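Long-range contacts in alpha-L-rhamnosidase (PDB 4XHC), which hydrolyses terminal alpha-L-rhamnose residues as a two-domain enzyme of glycoside hydrolase family 78: residues Pro37-Arg41 and Tyr272-Gly276; Pro121-Leu126 and Val178-Val183; Leu151-Asp155 and Leu167-Cys172; Lys367-Ala371 and Ala431-Leu436; Lys405-Leu409 and Leu436-Val441. All blocks are in the same frame, centred on the assembly; numbering follows the deposited sequence.

Contact 1. Residues Pro37-Arg41 and Tyr272-Gly276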
# COMPACT_ATOMS: atom_id res chain seq x y z
N PRO A 37 9.70 22.63 30.02
CA PRO A 37 8.69 21.64 30.40
C PRO A 37 7.38 22.25 30.90
O PRO A 37 6.31 21.71 30.61
CB PRO A 37 9.37 20.83 31.51
CG PRO A 37 10.83 21.01 31.27
CD PRO A 37 10.98 22.40 30.73
N ASN A 38 7.47 23.33 31.66
CA ASN A 38 6.28 24.02 32.20
C ASN A 38 5.32 24.48 31.09
O ASN A 38 4.12 24.19 31.14
CB ASN A 38 6.68 25.17 33.15
CG ASN A 38 7.88 26.00 32.66
OD1 ASN A 38 9.02 25.50 32.58
ND2 ASN A 38 7.64 27.27 32.34
N PHE A 39 5.85 25.17 30.08
CA PHE A 39 5.03 25.65 28.97
C PHE A 39 4.41 24.49 28.18
O PHE A 39 3.27 24.59 27.74
CB PHE A 39 5.82 26.55 28.01
CG PHE A 39 6.31 27.85 28.61
CD1 PHE A 39 5.76 28.39 29.77
CD2 PHE A 39 7.32 28.57 27.98
CE1 PHE A 39 6.22 29.59 30.30
CE2 PHE A 39 7.79 29.76 28.50
CZ PHE A 39 7.24 30.27 29.66
N LEU A 40 5.16 23.40 28.02
CA LEU A 40 4.67 22.27 27.24
C LEU A 40 3.56 21.50 27.94
O LEU A 40 2.68 20.95 27.27
CB LEU A 40 5.81 21.32 26.87
CG LEU A 40 6.87 21.90 25.94
CD1 LEU A 40 8.01 20.91 25.77
CD2 LEU A 40 6.29 22.29 24.58
N ARG A 41 3.60 21.43 29.28
CA ARG A 41 2.53 20.78 30.05
C ARG A 41 1.22 21.56 29.95
O ARG A 41 0.15 20.97 29.90
CB ARG A 41 2.93 20.60 31.52
CG ARG A 41 3.93 19.47 31.77
CD ARG A 41 4.08 19.12 33.25
NE ARG A 41 4.23 20.33 34.07
CZ ARG A 41 5.38 20.88 34.47
NH1 ARG A 41 6.56 20.34 34.14
NH2 ARG A 41 5.37 21.98 35.20
N TYR A 272 1.69 28.48 23.49
CA TYR A 272 2.58 27.78 24.42
C TYR A 272 3.48 26.77 23.72
O TYR A 272 4.56 26.46 24.22
CB TYR A 272 1.79 27.09 25.55
CG TYR A 272 1.48 28.00 26.72
CD1 TYR A 272 2.41 28.19 27.75
CD2 TYR A 272 0.27 28.67 26.81
CE1 TYR A 272 2.14 29.03 28.82
CE2 TYR A 272 -0.01 29.51 27.89
CZ TYR A 272 0.92 29.69 28.89
OH TYR A 272 0.62 30.52 29.93
N LEU A 273 3.03 26.25 22.58
CA LEU A 273 3.85 25.33 21.82
C LEU A 273 5.09 26.03 21.26
O LEU A 273 6.21 25.58 21.47
CB LEU A 273 3.04 24.69 20.68
CG LEU A 273 2.07 23.57 21.07
CD1 LEU A 273 1.18 23.21 19.90
CD2 LEU A 273 2.81 22.34 21.56
N PHE A 274 4.88 27.15 20.56
CA PHE A 274 6.00 27.93 20.04
C PHE A 274 6.94 28.41 21.14
O PHE A 274 8.14 28.43 20.96
CB PHE A 274 5.51 29.13 19.24
CG PHE A 274 5.05 28.79 17.86
CD1 PHE A 274 5.96 28.54 16.85
CD2 PHE A 274 3.70 28.72 17.56
CE1 PHE A 274 5.54 28.23 15.57
CE2 PHE A 274 3.27 28.40 16.29
CZ PHE A 274 4.19 28.15 15.29
N ALA A 275 6.38 28.79 22.29
CA ALA A 275 7.18 29.25 23.42
C ALA A 275 7.93 28.12 24.14
O ALA A 275 8.97 28.36 24.77
CB ALA A 275 6.30 30.00 24.41
N GLY A 276 7.40 26.90 24.07
CA GLY A 276 7.88 25.77 24.86
C GLY A 276 9.11 25.05 24.34
O GLY A 276 9.73 24.28 25.07
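Phe39 and Tyr272 meet as an offset edge-to-face pair: the edge of the Tyr272 ring is turned toward the face of Phe39, with ring centroids 5.7 Å apart and planes inclined at 67°. The touching atoms on the tyrosine are CD1 and CE1. Tyr272 CD1 lies 3.8 Å from Phe39 CB, which sits in the plane of the tyrosine ring, and CE1 reaches Phe39 CD1. With CG anti to its carbonyl carbon (chi1 -64°), the Phe39 ring is directed at the 272-276 segment, between Tyr272 and Ala275. Its CD2 edge meets Ala275: CD2 is 3.6 Å from Ala275 O, which lies in the plane of the Phe39 ring, and also touches the methyl group. Gly276 lets the backbones draw close, its CA lying 5.0 Å from Phe39 CA. Leu40 rests on this bare backbone, Leu40 CG being 3.8 Å from Gly276 O. Further out, Tyr272 OH is hydrogen-bonded to Glu327, whose side chain also touches Phe39, so helix 322-340 helps to set the tyrosine ring. A backbone bond between Gly276 and His36, just before helix 37-45, adds a link. The axes of the two short segments run nearly antiparallel, at 161° and 8.2 Å apart, a close helix-helix packing with glycine at the closest CA pair, which lays helix 37-45 against helix 264-276 of the six-hairpin glycosidase domain.

Contact 2. Residues Pro121-Leu126 and Val178-Val183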
# COMPACT_ATOMS: atom_id res chain seq x y z
N PRO A 121 -5.97 -12.64 -4.83
CA PRO A 121 -6.17 -11.34 -4.20
C PRO A 121 -6.74 -10.30 -5.16
O PRO A 121 -6.53 -10.40 -6.37
CB PRO A 121 -4.75 -10.92 -3.78
CG PRO A 121 -3.97 -12.19 -3.73
CD PRO A 121 -4.57 -13.08 -4.78
N ALA A 122 -7.46 -9.33 -4.63
CA ALA A 122 -7.93 -8.21 -5.44
C ALA A 122 -6.99 -7.02 -5.22
O ALA A 122 -6.84 -6.54 -4.09
CB ALA A 122 -9.35 -7.86 -5.06
N HIS A 123 -6.38 -6.54 -6.30
CA HIS A 123 -5.41 -5.45 -6.21
C HIS A 123 -6.06 -4.15 -6.68
O HIS A 123 -6.44 -4.02 -7.83
CB HIS A 123 -4.17 -5.80 -7.05
CG HIS A 123 -3.17 -4.70 -7.16
ND1 HIS A 123 -2.21 -4.68 -8.16
CD2 HIS A 123 -2.97 -3.59 -6.42
CE1 HIS A 123 -1.47 -3.60 -8.02
NE2 HIS A 123 -1.90 -2.92 -6.97
N LEU A 124 -6.20 -3.20 -5.76
CA LEU A 124 -6.80 -1.91 -6.06
C LEU A 124 -5.78 -0.81 -5.92
O LEU A 124 -4.78 -0.97 -5.24
CB LEU A 124 -7.91 -1.59 -5.06
CG LEU A 124 -9.07 -2.56 -4.95
CD1 LEU A 124 -9.93 -2.17 -3.76
CD2 LEU A 124 -9.89 -2.58 -6.22
N GLN A 125 -6.07 0.31 -6.56
CA GLN A 125 -5.30 1.53 -6.41
C GLN A 125 -6.25 2.69 -6.19
O GLN A 125 -7.17 2.90 -6.99
CB GLN A 125 -4.48 1.79 -7.67
CG GLN A 125 -3.98 3.22 -7.83
CD GLN A 125 -2.59 3.26 -8.34
OE1 GLN A 125 -2.33 3.66 -9.49
NE2 GLN A 125 -1.66 2.83 -7.51
N LEU A 126 -6.02 3.45 -5.11
CA LEU A 126 -6.83 4.61 -4.78
C LEU A 126 -6.03 5.89 -4.93
O LEU A 126 -4.85 5.93 -4.59
CB LEU A 126 -7.33 4.51 -3.34
CG LEU A 126 -8.01 3.21 -2.93
CD1 LEU A 126 -8.57 3.37 -1.53
CD2 LEU A 126 -9.13 2.83 -3.88
N VAL A 178 -10.89 5.21 -7.99
CA VAL A 178 -10.78 3.81 -7.59
C VAL A 178 -10.56 2.96 -8.84
O VAL A 178 -11.39 2.93 -9.74
CB VAL A 178 -12.07 3.33 -6.90
CG1 VAL A 178 -11.92 1.88 -6.46
CG2 VAL A 178 -12.38 4.22 -5.71
N GLU A 179 -9.43 2.26 -8.85
CA GLU A 179 -9.01 1.48 -9.99
C GLU A 179 -8.83 0.02 -9.58
O GLU A 179 -8.17 -0.28 -8.59
CB GLU A 179 -7.69 2.05 -10.49
CG GLU A 179 -7.22 1.55 -11.85
CD GLU A 179 -6.12 2.43 -12.44
OE1 GLU A 179 -5.66 3.41 -11.77
OE2 GLU A 179 -5.72 2.13 -13.59
N VAL A 180 -9.45 -0.89 -10.31
CA VAL A 180 -9.18 -2.31 -10.11
C VAL A 180 -8.00 -2.68 -11.00
O VAL A 180 -8.15 -2.84 -12.21
CB VAL A 180 -10.42 -3.18 -10.42
CG1 VAL A 180 -10.13 -4.64 -10.10
CG2 VAL A 180 -11.63 -2.71 -9.61
N LYS A 181 -6.82 -2.77 -10.39
CA LYS A 181 -5.58 -3.09 -11.12
C LYS A 181 -5.55 -4.53 -11.60
O LYS A 181 -5.12 -4.81 -12.71
CB LYS A 181 -4.35 -2.86 -10.25
CG LYS A 181 -3.98 -1.40 -10.07
CD LYS A 181 -3.41 -0.83 -11.35
CE LYS A 181 -2.72 0.49 -11.09
NZ LYS A 181 -2.38 1.14 -12.39
N ALA A 182 -5.99 -5.44 -10.73
CA ALA A 182 -5.97 -6.85 -11.05
C ALA A 182 -6.89 -7.68 -10.18
O ALA A 182 -6.88 -7.57 -8.96
CB ALA A 182 -4.55 -7.40 -10.94
N VAL A 183 -7.69 -8.49 -10.85
CA VAL A 183 -8.35 -9.65 -10.28
C VAL A 183 -8.16 -10.71 -11.36
O VAL A 183 -7.57 -10.41 -12.40
CB VAL A 183 -9.85 -9.39 -9.99
CG1 VAL A 183 -10.00 -8.41 -8.84
CG2 VAL A 183 -10.57 -8.84 -11.22
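His123 and Gln125 pair with Ala182 and Glu179 across two neighbouring antiparallel strands, and a classic beta bulge interrupts the pairing where Lys181 and Ala182 both face His123. The regular bonds are fairly straight: His123 N to Ala182 O measures 2.9 Å with 175° at the hydrogen, and Gln125 and Glu179 exchange a reciprocal pair. At the bulge, His123 O takes two donors, Ala182 N at 3.3 Å in the carbonyl plane and Lys181 N in a weak, bent bond. Where the first strand starts, Pro121 O is hydrogen-bonded to Ser149 OG of the second subunit, a contact across the dimer.

The tightly packed face is aliphatic. Leu124 CD2 meets Val180 CG2 at 3.8 Å as the two side chains cross, Leu126 lies alongside Val178 and points the same way, and Ala122 CB touches Val183 CG1. Leu189 and Phe191 of strand 187-200 back this layer, consistent with a beta-sandwich core in the N-terminal domain.

The other face is polar and more open to solvent. Here Gln125 NE2 and His123 NE2 bind the two carboxylate oxygens of Asp155, one each, which fixes both groups from the next strand, and Trp157 stacks on the imidazole. Lys181 is the exposed member: its chain, bent at chi2 (-72°), runs past Gln125, where Lys181 CE is 3.6 Å from Gln125 OE1, toward a long salt bridge with Glu179. Lys181 CB makes a CH-pi contact over the face of the His123 ring, 3.7 Å from the centroid and 18° off the ring normal.

Contact 3. Residues Leu151-Asp155 and Leu167-Cys172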
# COMPACT_ATOMS: atom_id res chain seq x y z
N LEU A 151 1.69 13.54 -2.05
CA LEU A 151 0.65 13.19 -3.00
C LEU A 151 -0.08 11.92 -2.53
O LEU A 151 0.55 10.90 -2.25
CB LEU A 151 1.26 13.00 -4.39
CG LEU A 151 1.94 14.24 -4.97
CD1 LEU A 151 2.67 13.93 -6.26
CD2 LEU A 151 0.92 15.35 -5.21
N GLN A 152 -1.41 12.01 -2.47
CA GLN A 152 -2.25 11.04 -1.75
C GLN A 152 -2.74 9.87 -2.60
O GLN A 152 -3.43 10.05 -3.60
CB GLN A 152 -3.44 11.77 -1.12
CG GLN A 152 -3.05 12.94 -0.23
CD GLN A 152 -4.26 13.62 0.37
OE1 GLN A 152 -4.51 13.53 1.57
NE2 GLN A 152 -5.03 14.30 -0.47
N GLN A 153 -2.40 8.67 -2.16
CA GLN A 153 -2.37 7.51 -3.02
C GLN A 153 -2.20 6.26 -2.15
O GLN A 153 -1.50 6.31 -1.15
CB GLN A 153 -1.16 7.67 -3.92
CG GLN A 153 -1.07 6.70 -5.06
CD GLN A 153 0.17 6.94 -5.89
OE1 GLN A 153 1.22 7.32 -5.36
NE2 GLN A 153 0.05 6.76 -7.19
N GLN A 154 -2.82 5.15 -2.52
CA GLN A 154 -2.72 3.93 -1.71
C GLN A 154 -3.07 2.69 -2.51
O GLN A 154 -4.14 2.63 -3.09
CB GLN A 154 -3.66 4.03 -0.50
CG GLN A 154 -3.59 2.87 0.49
CD GLN A 154 -2.22 2.73 1.16
OE1 GLN A 154 -1.89 3.48 2.07
NE2 GLN A 154 -1.43 1.78 0.69
N ASP A 155 -2.17 1.71 -2.52
CA ASP A 155 -2.46 0.40 -3.11
C ASP A 155 -2.92 -0.57 -2.04
O ASP A 155 -2.46 -0.52 -0.91
CB ASP A 155 -1.27 -0.18 -3.92
CG ASP A 155 -1.03 0.58 -5.24
OD1 ASP A 155 -0.91 1.83 -5.15
OD2 ASP A 155 -0.99 -0.05 -6.34
N LEU A 167 -9.20 2.62 6.16
CA LEU A 167 -7.82 3.03 5.93
C LEU A 167 -7.29 3.88 7.09
O LEU A 167 -7.98 4.77 7.57
CB LEU A 167 -7.70 3.81 4.62
CG LEU A 167 -7.95 2.98 3.35
CD1 LEU A 167 -7.90 3.86 2.11
CD2 LEU A 167 -6.93 1.86 3.24
N PRO A 168 -6.04 3.61 7.53
CA PRO A 168 -5.51 4.29 8.73
C PRO A 168 -5.02 5.73 8.51
O PRO A 168 -5.04 6.52 9.46
CB PRO A 168 -4.35 3.38 9.15
CG PRO A 168 -3.90 2.71 7.89
CD PRO A 168 -5.05 2.70 6.92
N ARG A 169 -4.59 6.09 7.29
CA ARG A 169 -4.09 7.44 7.03
C ARG A 169 -5.22 8.45 6.83
O ARG A 169 -6.27 8.14 6.28
CB ARG A 169 -3.16 7.46 5.81
CG ARG A 169 -1.86 6.70 6.02
CD ARG A 169 -0.91 6.93 4.85
NE ARG A 169 -0.35 8.28 4.87
CZ ARG A 169 -0.16 9.06 3.80
NH1 ARG A 169 -0.49 8.65 2.57
NH2 ARG A 169 0.37 10.27 3.96
N ARG A 170 -4.98 9.68 7.28
CA ARG A 170 -5.94 10.77 7.11
C ARG A 170 -5.73 11.44 5.76
O ARG A 170 -4.65 11.89 5.45
CB ARG A 170 -5.75 11.80 8.23
CG ARG A 170 -6.92 12.77 8.37
CD ARG A 170 -6.55 13.95 9.24
NE ARG A 170 -5.68 14.87 8.53
CZ ARG A 170 -5.12 15.95 9.07
NH1 ARG A 170 -5.33 16.24 10.36
NH2 ARG A 170 -4.36 16.74 8.33
N TYR A 171 -6.78 11.51 4.96
CA TYR A 171 -6.70 12.10 3.63
C TYR A 171 -7.52 13.38 3.59
O TYR A 171 -8.44 13.56 4.38
CB TYR A 171 -7.19 11.10 2.57
CG TYR A 171 -6.38 9.82 2.51
CD1 TYR A 171 -5.11 9.80 1.93
CD2 TYR A 171 -6.87 8.63 3.04
CE1 TYR A 171 -4.36 8.63 1.89
CE2 TYR A 171 -6.14 7.45 2.99
CZ TYR A 171 -4.88 7.46 2.42
OH TYR A 171 -4.14 6.30 2.38
N CYS A 172 -7.16 14.27 2.67
CA CYS A 172 -7.87 15.52 2.47
C CYS A 172 -8.26 15.57 1.02
O CYS A 172 -7.41 15.61 0.15
CB CYS A 172 -6.94 16.69 2.78
SG CYS A 172 -7.66 18.31 2.42
O HOH W 1 -0.08 8.95 -0.34
O HOH W 2 -1.64 6.23 1.55
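Gln152 and Cys172 are joined by two hydrogen bonds in which a side-chain amide takes the place of a strand neighbour. Gln152 OE1 accepts from Cys172 N at 3.0 Å through a lone pair in the carbonyl plane. Gln152 NE2 donates to Cys172 O at 2.8 Å; that oxygen lies in the Gln152 amide plane, although NE2 is tilted from the plane of the Cys172 carbonyl. Extended beyond CG (chi2 180°), Gln152 reaches past Tyr171 to this backbone; the CA atoms of Gln152 and Tyr171 are 7.1 Å apart.

Water-mediated bonds form the second group. One water donates to Leu151 O and Gln153 O and accepts from Arg169 NH1. The other accepts from Tyr171 OH at 2.6 Å and from Arg169 NH1, and donates to Gln153 O and Gln154 OE1. Arg169 also forms a salt bridge with Asp159 of the second subunit.

Van der Waals contact is slight. Gln154 crosses Tyr171 at about a right angle, Gln154 CB lying 3.7 Å from Tyr171 OH, and Gln154 CG is 4.4 Å from Leu167 CD2. Phe128 stacks on the tyrosine ring.

The chemistry implies a polar join: bonds at both O and N fix the rotation of the Gln152 amide, and direct amide bonds and water, more than apolar packing, join strand 153-158 to the 167-172 segment.

Contact 4. Residues Lys367-Ala371 and Ala431-Leu436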
# COMPACT_ATOMS: atom_id res chain seq x y z
N LYS A 367 13.29 41.51 -0.05
CA LYS A 367 12.47 41.53 1.16
C LYS A 367 12.81 42.59 2.20
O LYS A 367 12.13 42.69 3.21
CB LYS A 367 12.50 40.13 1.77
CG LYS A 367 11.60 39.19 0.99
CD LYS A 367 12.03 37.75 1.11
CE LYS A 367 11.08 36.87 0.35
NZ LYS A 367 11.12 35.50 0.92
N GLN A 368 13.81 43.41 1.94
CA GLN A 368 14.30 44.36 2.95
C GLN A 368 13.24 45.34 3.45
O GLN A 368 13.07 45.49 4.65
CB GLN A 368 15.47 45.15 2.39
CG GLN A 368 15.87 46.32 3.24
CD GLN A 368 17.12 47.00 2.72
OE1 GLN A 368 17.14 47.54 1.60
NE2 GLN A 368 18.16 47.02 3.53
N ALA A 369 12.55 46.02 2.55
CA ALA A 369 11.57 47.04 2.94
C ALA A 369 10.38 46.44 3.68
O ALA A 369 9.92 46.99 4.67
CB ALA A 369 11.09 47.82 1.72
N ALA A 370 9.86 45.32 3.19
CA ALA A 370 8.76 44.63 3.84
C ALA A 370 9.15 44.19 5.24
O ALA A 370 8.37 44.34 6.17
CB ALA A 370 8.31 43.43 3.02
N ALA A 371 10.36 43.66 5.40
CA ALA A 371 10.88 43.27 6.71
C ALA A 371 10.99 44.47 7.67
O ALA A 371 10.68 44.35 8.85
CB ALA A 371 12.23 42.59 6.56
N ALA A 431 4.63 44.32 -1.93
CA ALA A 431 4.83 43.95 -0.54
C ALA A 431 5.42 45.11 0.29
O ALA A 431 4.95 45.42 1.38
CB ALA A 431 5.70 42.72 -0.45
N SER A 432 6.45 45.75 -0.24
CA SER A 432 7.08 46.87 0.44
C SER A 432 6.06 47.94 0.83
O SER A 432 6.09 48.44 1.95
CB SER A 432 8.15 47.51 -0.46
OG SER A 432 9.14 46.57 -0.82
N GLN A 433 5.16 48.27 -0.10
CA GLN A 433 4.20 49.36 0.14
C GLN A 433 3.19 48.96 1.20
O GLN A 433 2.86 49.73 2.09
CB GLN A 433 3.44 49.73 -1.14
CG GLN A 433 4.27 49.74 -2.41
CD GLN A 433 5.59 50.47 -2.25
OE1 GLN A 433 5.64 51.52 -1.63
NE2 GLN A 433 6.65 49.92 -2.83
N ILE A 434 2.70 47.73 1.09
CA ILE A 434 1.68 47.22 1.99
C ILE A 434 2.18 47.25 3.43
O ILE A 434 1.49 47.74 4.32
CB ILE A 434 1.26 45.79 1.58
CG1 ILE A 434 0.50 45.81 0.25
CG2 ILE A 434 0.39 45.14 2.65
CD1 ILE A 434 0.40 44.46 -0.43
N TRP A 435 3.39 46.72 3.64
CA TRP A 435 3.91 46.56 4.99
C TRP A 435 4.34 47.88 5.61
O TRP A 435 4.16 48.07 6.81
CB TRP A 435 5.05 45.53 5.04
CG TRP A 435 4.53 44.17 5.28
CD1 TRP A 435 4.48 43.13 4.38
CD2 TRP A 435 3.93 43.70 6.48
NE1 TRP A 435 3.90 42.04 4.97
CE2 TRP A 435 3.55 42.35 6.26
CE3 TRP A 435 3.66 44.27 7.72
CZ2 TRP A 435 2.93 41.58 7.24
CZ3 TRP A 435 3.04 43.50 8.71
CH2 TRP A 435 2.68 42.17 8.46
N LEU A 436 4.91 48.78 4.82
CA LEU A 436 5.30 50.08 5.37
C LEU A 436 4.10 51.01 5.60
O LEU A 436 4.19 51.95 6.39
CB LEU A 436 6.37 50.74 4.51
CG LEU A 436 7.74 50.06 4.63
CD1 LEU A 436 8.69 50.50 3.53
CD2 LEU A 436 8.38 50.31 6.00
O HOH W 3 10.18 44.42 0.26
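Ala369 points its methyl at the other helix and meets Ser432, the CB of Ala369 lying 3.4 Å from Ser432 OG. The small side chains bring the backbones together, with CA atoms of Ala370 and Ser432 only 4.4 Å apart. Ala370 turns its methyl between two partners: Ala431 CB, and the indole of Trp435, whose CD1 is 4.1 Å from Ala370 CB. Trp435 CB lies 3.7 Å from Ala370 O. One turn along from Ser432, Leu436 bends its isobutyl end over Ala369, so that Leu436 CG lies 3.8 Å from Ala369 O and CD1 touches the methyl group.

No direct hydrogen bond crosses the contact. A single water accepts from Ala370 N and pairs with Ser432 OG at 2.6 Å, bridging the first turn of helix 368-389 to the serine. With OG anti to its carbonyl carbon (chi1 -58°), Ser432 also meets its stronger partner, Ser429 OG.

In the six-hairpin glycosidase domain this alanine-rich join seats the start of helix 368-389 on helix 430-438. Helix 466-478 packs on helix 430-438 through Ala431 and Ile434, with His471 beside the Trp435 ring, while strand 419-420 touches Leu436 and Gln433.

Contact 5. Residues Lys405-Leu409 and Leu436-Val441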
# COMPACT_ATOMS: atom_id res chain seq x y z
N LYS A 405 11.11 54.24 11.97
CA LYS A 405 10.25 54.96 11.04
C LYS A 405 11.02 56.03 10.25
O LYS A 405 10.87 56.12 9.04
CB LYS A 405 9.08 55.60 11.75
CG LYS A 405 8.07 54.62 12.29
CD LYS A 405 6.78 55.31 12.69
CE LYS A 405 5.84 54.30 13.31
NZ LYS A 405 4.48 54.85 13.53
N SER A 406 11.82 56.84 10.95
CA SER A 406 12.65 57.85 10.28
C SER A 406 13.63 57.23 9.28
O SER A 406 13.77 57.72 8.16
CB SER A 406 13.44 58.68 11.28
OG SER A 406 12.56 59.49 12.03
N ALA A 407 14.30 56.17 9.70
CA ALA A 407 15.25 55.50 8.85
C ALA A 407 14.56 54.93 7.60
O ALA A 407 15.14 54.94 6.51
CB ALA A 407 15.96 54.41 9.62
N ALA A 408 13.34 54.45 7.76
CA ALA A 408 12.57 53.95 6.63
C ALA A 408 12.32 55.05 5.61
O ALA A 408 12.55 54.86 4.42
CB ALA A 408 11.26 53.35 7.11
N LEU A 409 11.84 56.20 6.07
CA LEU A 409 11.67 57.36 5.19
C LEU A 409 12.96 57.80 4.51
O LEU A 409 12.97 58.04 3.31
CB LEU A 409 11.11 58.55 5.96
CG LEU A 409 9.62 58.60 6.24
CD1 LEU A 409 9.33 59.85 7.06
CD2 LEU A 409 8.81 58.58 4.95
N LEU A 436 4.91 48.78 4.82
CA LEU A 436 5.30 50.08 5.37
C LEU A 436 4.10 51.01 5.60
O LEU A 436 4.19 51.95 6.39
CB LEU A 436 6.37 50.74 4.51
CG LEU A 436 7.74 50.06 4.63
CD1 LEU A 436 8.69 50.50 3.53
CD2 LEU A 436 8.38 50.31 6.00
N VAL A 437 2.98 50.75 4.93
CA VAL A 437 1.74 51.43 5.25
C VAL A 437 1.12 50.87 6.55
O VAL A 437 0.59 51.61 7.36
CB VAL A 437 0.73 51.38 4.08
CG1 VAL A 437 -0.67 51.82 4.50
CG2 VAL A 437 1.22 52.25 2.94
N LEU A 438 1.19 49.56 6.73
CA LEU A 438 0.67 48.96 7.96
C LEU A 438 1.50 49.38 9.16
O LEU A 438 0.99 49.49 10.27
CB LEU A 438 0.65 47.43 7.84
CG LEU A 438 -0.42 46.85 6.90
CD1 LEU A 438 -0.20 45.36 6.74
CD2 LEU A 438 -1.82 47.12 7.43
N ALA A 439 2.78 49.62 8.93
CA ALA A 439 3.71 50.07 9.97
C ALA A 439 3.46 51.51 10.43
O ALA A 439 4.01 51.94 11.44
CB ALA A 439 5.13 49.93 9.46
N GLU A 440 2.65 52.23 9.66
CA GLU A 440 2.28 53.62 9.95
C GLU A 440 3.48 54.56 9.86
O GLU A 440 3.62 55.47 10.67
CB GLU A 440 1.55 53.75 11.30
CG GLU A 440 0.36 52.81 11.44
CD GLU A 440 -0.67 53.30 12.45
OE1 GLU A 440 -0.29 53.67 13.58
OE2 GLU A 440 -1.87 53.32 12.09
N VAL A 441 4.35 54.32 8.88
CA VAL A 441 5.45 55.23 8.57
C VAL A 441 4.86 56.43 7.84
O VAL A 441 3.94 56.26 7.04
CB VAL A 441 6.52 54.53 7.70
CG1 VAL A 441 7.59 55.51 7.25
CG2 VAL A 441 7.15 53.36 8.44
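Lys405 and Val441 mark the close approach of helix 391-412 to the C-terminal end of helix 430-438, where a Schellman motif lets the chain turn out of the helix: Glu440 has positive phi (66°), its N is bonded to Val437 O, and Val441 N makes a weak bond to Leu436 O. The CA atoms of Lys405 and Val441 are 5.4 Å apart. Val441 packs against helix 391-412. Its CG1, anti to the backbone N (chi1 174°), lies 3.8 Å from Lys405 O and equally near Leu409 CG, and CG2 faces the lysine CG; both Lys405 and Leu409 slide past the valine in the opposite direction. Deeper in, the Ala408 methyl completes the apolar patch, touching Val441 CG1 and, with its CB at 4.3 Å, Leu436 CD2. Ile376 of helix 368-389 and Tyr420 of strand 419-420 close over this patch, joining four elements of the helical six-hairpin glycosidase domain.

Lys405 makes the polar part of the contact. Extended beyond CG, its chain reaches the Ala439 and Glu440 carbonyls at the helix end, where the negative end of the helix dipole would probably favour a positive charge. Glu440 OE1 is 4.9 Å from Lys405 NZ, too far for contact. Lys405 CE passes 3.5 Å from Ala439 O, and Lys405 NZ donates to Glu440 O at 3.1 Å, coming from above the carbonyl plane, 56° out of it.

How the contacts relate
Contacts 2 and 3 belong to the N-terminal beta domain and touch: Leu126 N bonds Gln154 O. Contact 2 is buried and contact 3 partly buried. Both reach the second subunit, and both rely on hydrogen bonds, contact 2 between backbones, contact 3 through a side-chain amide and water. Contacts 4 and 5, in the helical domain across the chain's centre, share Leu436 and helix 430-438; contact 4 is wholly buried and made largely of small side chains, whereas contact 5, partly buried, adds a lysine at the helix end. Contact 1 is likewise buried helix packing, but aromatic, and lies about 16 Å from contact 4 between nearest atoms.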